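Long-range contacts in PAN2-PAN3 deadenylation complex catalytic subunit pan2 (Neurospora crassa, PDB 4CZX), which probably serves as the catalytic subunit of the PAN deadenylation complex, shortening mRNA poly(A) tails, and is represented here by its N-terminal WD40 domain: residues 31-37 against 74-80; 87-93 against 111-117. The contacts are given in a common frame with arbitrary orientation. Residues are numbered along the deposited sequence.

Interaction 1: residues 31-37 against 74-80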
# COMPACT_ATOMS: atom_id res chain seq x y z
N SER A 31 -12.07 -9.74 -24.11
CA SER A 31 -12.16 -8.70 -25.13
C SER A 31 -11.67 -9.23 -26.47
O SER A 31 -12.02 -8.69 -27.54
CB SER A 31 -11.33 -7.48 -24.72
OG SER A 31 -9.96 -7.86 -24.57
N THR A 32 -10.84 -10.27 -26.42
CA THR A 32 -10.32 -10.89 -27.64
C THR A 32 -9.60 -12.19 -27.27
O THR A 32 -9.17 -12.36 -26.12
CB THR A 32 -9.35 -9.92 -28.39
OG1 THR A 32 -8.94 -10.50 -29.64
CG2 THR A 32 -8.10 -9.63 -27.54
N ILE A 33 -9.52 -13.12 -28.21
CA ILE A 33 -8.68 -14.31 -28.04
C ILE A 33 -7.91 -14.58 -29.33
O ILE A 33 -8.38 -14.24 -30.42
CB ILE A 33 -9.50 -15.57 -27.65
CG1 ILE A 33 -10.29 -16.11 -28.85
CG2 ILE A 33 -10.44 -15.29 -26.45
CD1 ILE A 33 -11.16 -17.31 -28.51
N ALA A 34 -6.73 -15.19 -29.20
CA ALA A 34 -5.95 -15.59 -30.38
C ALA A 34 -4.96 -16.70 -30.05
O ALA A 34 -4.24 -16.64 -29.05
CB ALA A 34 -5.19 -14.39 -30.96
N PHE A 35 -4.93 -17.71 -30.91
CA PHE A 35 -3.89 -18.72 -30.87
C PHE A 35 -2.54 -18.13 -31.22
O PHE A 35 -2.40 -17.44 -32.22
CB PHE A 35 -4.22 -19.85 -31.84
CG PHE A 35 -5.24 -20.82 -31.33
CD1 PHE A 35 -4.88 -21.78 -30.39
CD2 PHE A 35 -6.54 -20.79 -31.79
CE1 PHE A 35 -5.81 -22.68 -29.91
CE2 PHE A 35 -7.48 -21.69 -31.33
CZ PHE A 35 -7.12 -22.64 -30.38
N ASP A 36 -1.53 -18.41 -30.39
CA ASP A 36 -0.15 -18.10 -30.72
C ASP A 36 0.29 -18.94 -31.93
O ASP A 36 -0.31 -19.99 -32.22
CB ASP A 36 0.78 -18.41 -29.52
CG ASP A 36 2.05 -17.59 -29.51
OD1 ASP A 36 2.66 -17.38 -30.58
OD2 ASP A 36 2.44 -17.15 -28.41
N ASN A 37 1.34 -18.54 -32.61
CA ASN A 37 1.88 -19.45 -33.62
C ASN A 37 3.07 -20.27 -33.10
O ASN A 37 3.75 -20.94 -33.88
CB ASN A 37 2.25 -18.70 -34.91
CG ASN A 37 3.14 -17.50 -34.68
OD1 ASN A 37 3.86 -17.42 -33.68
ND2 ASN A 37 3.11 -16.56 -35.61
N PRO A 74 -10.01 -2.11 -22.93
CA PRO A 74 -9.86 -3.50 -23.37
C PRO A 74 -8.56 -3.79 -24.11
O PRO A 74 -8.00 -2.92 -24.77
CB PRO A 74 -11.05 -3.71 -24.33
CG PRO A 74 -11.50 -2.35 -24.70
CD PRO A 74 -11.22 -1.48 -23.50
N LEU A 75 -8.09 -5.02 -23.98
CA LEU A 75 -7.02 -5.52 -24.82
C LEU A 75 -7.69 -5.77 -26.17
O LEU A 75 -8.61 -6.57 -26.26
CB LEU A 75 -6.40 -6.79 -24.24
CG LEU A 75 -4.92 -7.06 -24.58
CD1 LEU A 75 -4.40 -8.29 -23.83
CD2 LEU A 75 -4.75 -7.23 -26.08
N ARG A 76 -7.26 -5.05 -27.21
CA ARG A 76 -8.00 -5.05 -28.47
C ARG A 76 -7.62 -6.18 -29.41
O ARG A 76 -8.49 -6.71 -30.13
CB ARG A 76 -7.82 -3.71 -29.18
CG ARG A 76 -8.18 -2.50 -28.32
CD ARG A 76 -9.39 -1.84 -28.88
NE ARG A 76 -9.88 -0.75 -28.06
CZ ARG A 76 -11.17 -0.61 -27.75
NH1 ARG A 76 -12.04 -1.51 -28.18
NH2 ARG A 76 -11.57 0.40 -26.99
N GLN A 77 -6.34 -6.53 -29.44
CA GLN A 77 -5.83 -7.51 -30.40
C GLN A 77 -4.42 -7.99 -30.02
O GLN A 77 -3.66 -7.25 -29.38
CB GLN A 77 -5.79 -6.92 -31.82
CG GLN A 77 -5.55 -7.94 -32.97
CD GLN A 77 -5.20 -7.26 -34.29
OE1 GLN A 77 -5.58 -6.12 -34.52
NE2 GLN A 77 -4.42 -7.94 -35.12
N PHE A 78 -4.12 -9.23 -30.40
CA PHE A 78 -2.77 -9.82 -30.31
C PHE A 78 -2.16 -9.95 -31.70
O PHE A 78 -2.87 -10.13 -32.70
CB PHE A 78 -2.81 -11.22 -29.69
CG PHE A 78 -3.41 -11.29 -28.32
CD1 PHE A 78 -2.66 -10.97 -27.19
CD2 PHE A 78 -4.71 -11.75 -28.14
CE1 PHE A 78 -3.21 -11.07 -25.91
CE2 PHE A 78 -5.27 -11.86 -26.87
CZ PHE A 78 -4.52 -11.52 -25.75
N LEU A 79 -0.83 -9.87 -31.77
CA LEU A 79 -0.08 -10.37 -32.93
C LEU A 79 1.14 -11.11 -32.42
O LEU A 79 1.62 -10.83 -31.31
CB LEU A 79 0.35 -9.26 -33.89
CG LEU A 79 -0.67 -8.64 -34.85
CD1 LEU A 79 0.03 -7.57 -35.67
CD2 LEU A 79 -1.30 -9.69 -35.76
N PHE A 80 1.65 -12.05 -33.22
CA PHE A 80 2.72 -12.93 -32.79
C PHE A 80 3.91 -12.94 -33.72
O PHE A 80 3.76 -13.07 -34.95
CB PHE A 80 2.18 -14.36 -32.65
CG PHE A 80 0.98 -14.45 -31.77
CD1 PHE A 80 1.13 -14.45 -30.39
CD2 PHE A 80 -0.30 -14.47 -32.31
CE1 PHE A 80 0.01 -14.50 -29.55
CE2 PHE A 80 -1.42 -14.52 -31.49
CZ PHE A 80 -1.26 -14.54 -30.11
O HOH W 1 -6.45 -10.86 -31.02

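Interaction 2: residues 87-93 against 111-117. With PO4 (phosphate ion), chain D.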
# COMPACT_ATOMS: atom_id res chain seq x y z
N PHE A 87 0.78 -6.58 -28.30
CA PHE A 87 -0.52 -6.32 -27.67
C PHE A 87 -1.00 -4.92 -28.03
O PHE A 87 -0.24 -3.95 -27.88
CB PHE A 87 -0.43 -6.44 -26.14
CG PHE A 87 0.21 -7.72 -25.65
CD1 PHE A 87 1.59 -7.79 -25.42
CD2 PHE A 87 -0.57 -8.82 -25.35
CE1 PHE A 87 2.19 -8.98 -24.94
CE2 PHE A 87 -0.01 -9.99 -24.86
CZ PHE A 87 1.38 -10.08 -24.65
N LEU A 88 -2.25 -4.79 -28.46
CA LEU A 88 -2.78 -3.47 -28.82
C LEU A 88 -3.87 -3.03 -27.85
O LEU A 88 -4.81 -3.77 -27.56
CB LEU A 88 -3.34 -3.46 -30.25
CG LEU A 88 -3.74 -2.07 -30.76
CD1 LEU A 88 -3.43 -1.91 -32.23
CD2 LEU A 88 -5.23 -1.74 -30.52
N GLY A 89 -3.74 -1.80 -27.35
CA GLY A 89 -4.80 -1.15 -26.59
C GLY A 89 -5.14 0.14 -27.30
O GLY A 89 -4.46 0.52 -28.26
N SER A 90 -6.18 0.83 -26.85
CA SER A 90 -6.60 2.07 -27.50
C SER A 90 -5.54 3.16 -27.51
O SER A 90 -5.53 3.99 -28.41
CB SER A 90 -7.88 2.61 -26.83
OG SER A 90 -9.00 1.92 -27.34
N ARG A 91 -4.66 3.16 -26.50
CA ARG A 91 -3.73 4.27 -26.31
C ARG A 91 -2.26 3.89 -26.52
O ARG A 91 -1.37 4.74 -26.42
CB ARG A 91 -3.89 4.86 -24.89
CG ARG A 91 -5.30 5.37 -24.57
CD ARG A 91 -5.68 6.55 -25.46
NE ARG A 91 -4.59 7.51 -25.53
CZ ARG A 91 -4.34 8.43 -24.60
NH1 ARG A 91 -5.12 8.54 -23.53
NH2 ARG A 91 -3.30 9.25 -24.74
N SER A 92 -2.01 2.62 -26.81
CA SER A 92 -0.62 2.16 -26.84
C SER A 92 -0.46 0.80 -27.49
O SER A 92 -1.43 0.06 -27.69
CB SER A 92 -0.07 2.09 -25.41
OG SER A 92 -0.71 1.05 -24.69
N VAL A 93 0.79 0.48 -27.82
CA VAL A 93 1.15 -0.83 -28.34
C VAL A 93 2.26 -1.34 -27.44
O VAL A 93 3.18 -0.60 -27.10
CB VAL A 93 1.61 -0.76 -29.81
CG1 VAL A 93 1.89 -2.16 -30.35
CG2 VAL A 93 0.56 -0.05 -30.67
N MET A 111 -1.96 7.97 -30.81
CA MET A 111 -2.70 6.78 -30.42
C MET A 111 -3.84 7.19 -29.50
O MET A 111 -3.68 7.21 -28.28
CB MET A 111 -1.79 5.75 -29.75
CG MET A 111 -0.68 5.27 -30.64
SD MET A 111 0.48 4.19 -29.77
CE MET A 111 1.52 3.64 -31.13
N GLN A 112 -4.99 7.51 -30.09
CA GLN A 112 -6.12 8.02 -29.32
C GLN A 112 -7.20 6.97 -29.12
O GLN A 112 -7.79 6.89 -28.05
CB GLN A 112 -6.71 9.26 -29.99
CG GLN A 112 -5.84 10.50 -29.81
CD GLN A 112 -5.47 10.74 -28.34
OE1 GLN A 112 -6.34 10.76 -27.46
NE2 GLN A 112 -4.17 10.92 -28.08
N ASP A 113 -7.47 6.18 -30.16
CA ASP A 113 -8.42 5.08 -30.04
C ASP A 113 -8.08 3.99 -31.06
O ASP A 113 -8.86 3.74 -31.99
CB ASP A 113 -9.86 5.58 -30.22
CG ASP A 113 -10.89 4.54 -29.82
OD1 ASP A 113 -10.50 3.50 -29.25
OD2 ASP A 113 -12.09 4.75 -30.06
N LEU A 114 -6.92 3.37 -30.88
CA LEU A 114 -6.48 2.27 -31.74
C LEU A 114 -7.39 1.07 -31.59
O LEU A 114 -7.85 0.78 -30.49
CB LEU A 114 -5.05 1.85 -31.39
CG LEU A 114 -3.95 2.90 -31.49
CD1 LEU A 114 -2.63 2.27 -31.07
CD2 LEU A 114 -3.86 3.43 -32.90
N ARG A 115 -7.64 0.35 -32.68
CA ARG A 115 -8.54 -0.80 -32.66
C ARG A 115 -7.97 -2.04 -33.34
O ARG A 115 -8.46 -3.16 -33.14
CB ARG A 115 -9.87 -0.45 -33.34
CG ARG A 115 -10.68 0.64 -32.64
CD ARG A 115 -11.10 0.23 -31.23
NE ARG A 115 -11.87 1.31 -30.60
CZ ARG A 115 -13.19 1.46 -30.72
NH1 ARG A 115 -13.91 0.60 -31.43
NH2 ARG A 115 -13.80 2.49 -30.12
N ALA A 116 -6.95 -1.83 -34.18
CA ALA A 116 -6.51 -2.88 -35.07
C ALA A 116 -5.06 -2.72 -35.47
O ALA A 116 -4.54 -1.61 -35.59
CB ALA A 116 -7.39 -2.91 -36.34
N MET A 117 -4.43 -3.84 -35.73
CA MET A 117 -3.13 -3.80 -36.37
C MET A 117 -2.85 -5.03 -37.20
O MET A 117 -3.48 -6.08 -37.02
CB MET A 117 -2.05 -3.64 -35.33
CG MET A 117 -2.05 -4.75 -34.43
SD MET A 117 -0.69 -4.37 -33.35
CE MET A 117 -1.06 -5.66 -32.30
P PO4 D . -1.70 9.82 -21.16
O1 PO4 D . -2.36 10.82 -22.08
O2 PO4 D . -2.74 8.81 -20.72
O3 PO4 D . -0.57 9.12 -21.89
O4 PO4 D . -1.13 10.53 -19.95

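Interaction 1: residues 31-37 against 74-80
Two neighbouring blades of the WD40 beta-propeller meet here through their innermost strands, 32-35 and 77-80. The strands run nearly parallel, 16° apart, but their axes approach only to 6.8 Å and they belong to separate four-stranded sheets, so side chains and a water fill the gap. P74 opens the second segment and lays its CB 3.8 Å from S31 CB. At L75 comes the direct hydrogen bond: S31 OG donates to L75 O at 2.5 Å, a short hydroxyl side chain suiting this spot, where S31 CA is 6.0 Å from P74 CA. R76 offers its carbonyl side to T32, with T32 CB 3.8 Å from R76 O, while its side chain leaves for S90. Q77 also points away, and its amide end bonds the backbone of M117. F78 turns back: its ring edge meets I33 CA, and A34 CB lies 3.9 Å from F78 CD2, the small methyl leaving room for the broad ring. A water joins T32 OG1 and F78 N, 2.9 Å from each, bridging side-chain hydroxyl to backbone amide across the gap. F80 closes the segment and has the largest covered area. Its flat ring suits the turn after strand 32-35, where D36, whose carboxylate is held by R98 and W43, sets its CA 3.6 Å from the F80 ring centroid, a CH-pi contact 5° off the normal.

Interaction 2: residues 87-93 against 111-117
The turn between strands 85-88 and 93-96 comes unusually close to the start of the next blade's inner strand: S90 CA lies 4.2 Å from L114 CA. This closeness, between predicted WD repeats 2 and 3, lets backbone and side chain bond together. L114 N donates to S90 O at 2.9 Å, and S90 OG donates to D113 OD1 at 2.9 Å; a compact hydroxyl suits so tight a seam. The D113 carboxylate also forms a salt bridge with R115, whose NH2 lies 2.8 Å from D113 OD2, and R115 makes a cation-pi contact with W132. R115 and A116 form a classic beta bulge against strand 126-131. R91 is long enough to fold back, giving NE to M111 O at 2.9 Å and NH2 to O1 of a phosphate, probably from the crystallisation liquor, at 3.2 Å. Beneath the polar edge lies an apolar layer: L88 CD2 is 3.7 Å from L114 CB, V93 CG2 is 3.8 Å from M111 CE, and L88 CB is 3.8 Å from M117 CE, the unbranched methionines reaching across. This implies a seam of directional polar bonds around the turn, with dispersion contacts among apolar side chains.

How the interactions relate
Interactions 1 and 2 are successive inter-blade seams of one propeller, with centres 12 Å apart. The blade between them, built on strands 77-80 to 102-106, contributes to both: its innermost strand faces 31-37 in interaction 1, and the next strand, with the following turn, faces 111-117 in interaction 2. Strands 77-80 and 85-88 are antiparallel neighbours, and R76 N lies 2.8 Å from L88 O, probably a hydrogen bond. Q77 OE1 reaches M117 N at 2.8 Å, and R76 CD packs 3.4 Å from L114 O, so both residues also touch the next blade. Neither contact includes the divalent-metal site, which belongs to the exonuclease domain, absent from this fragment.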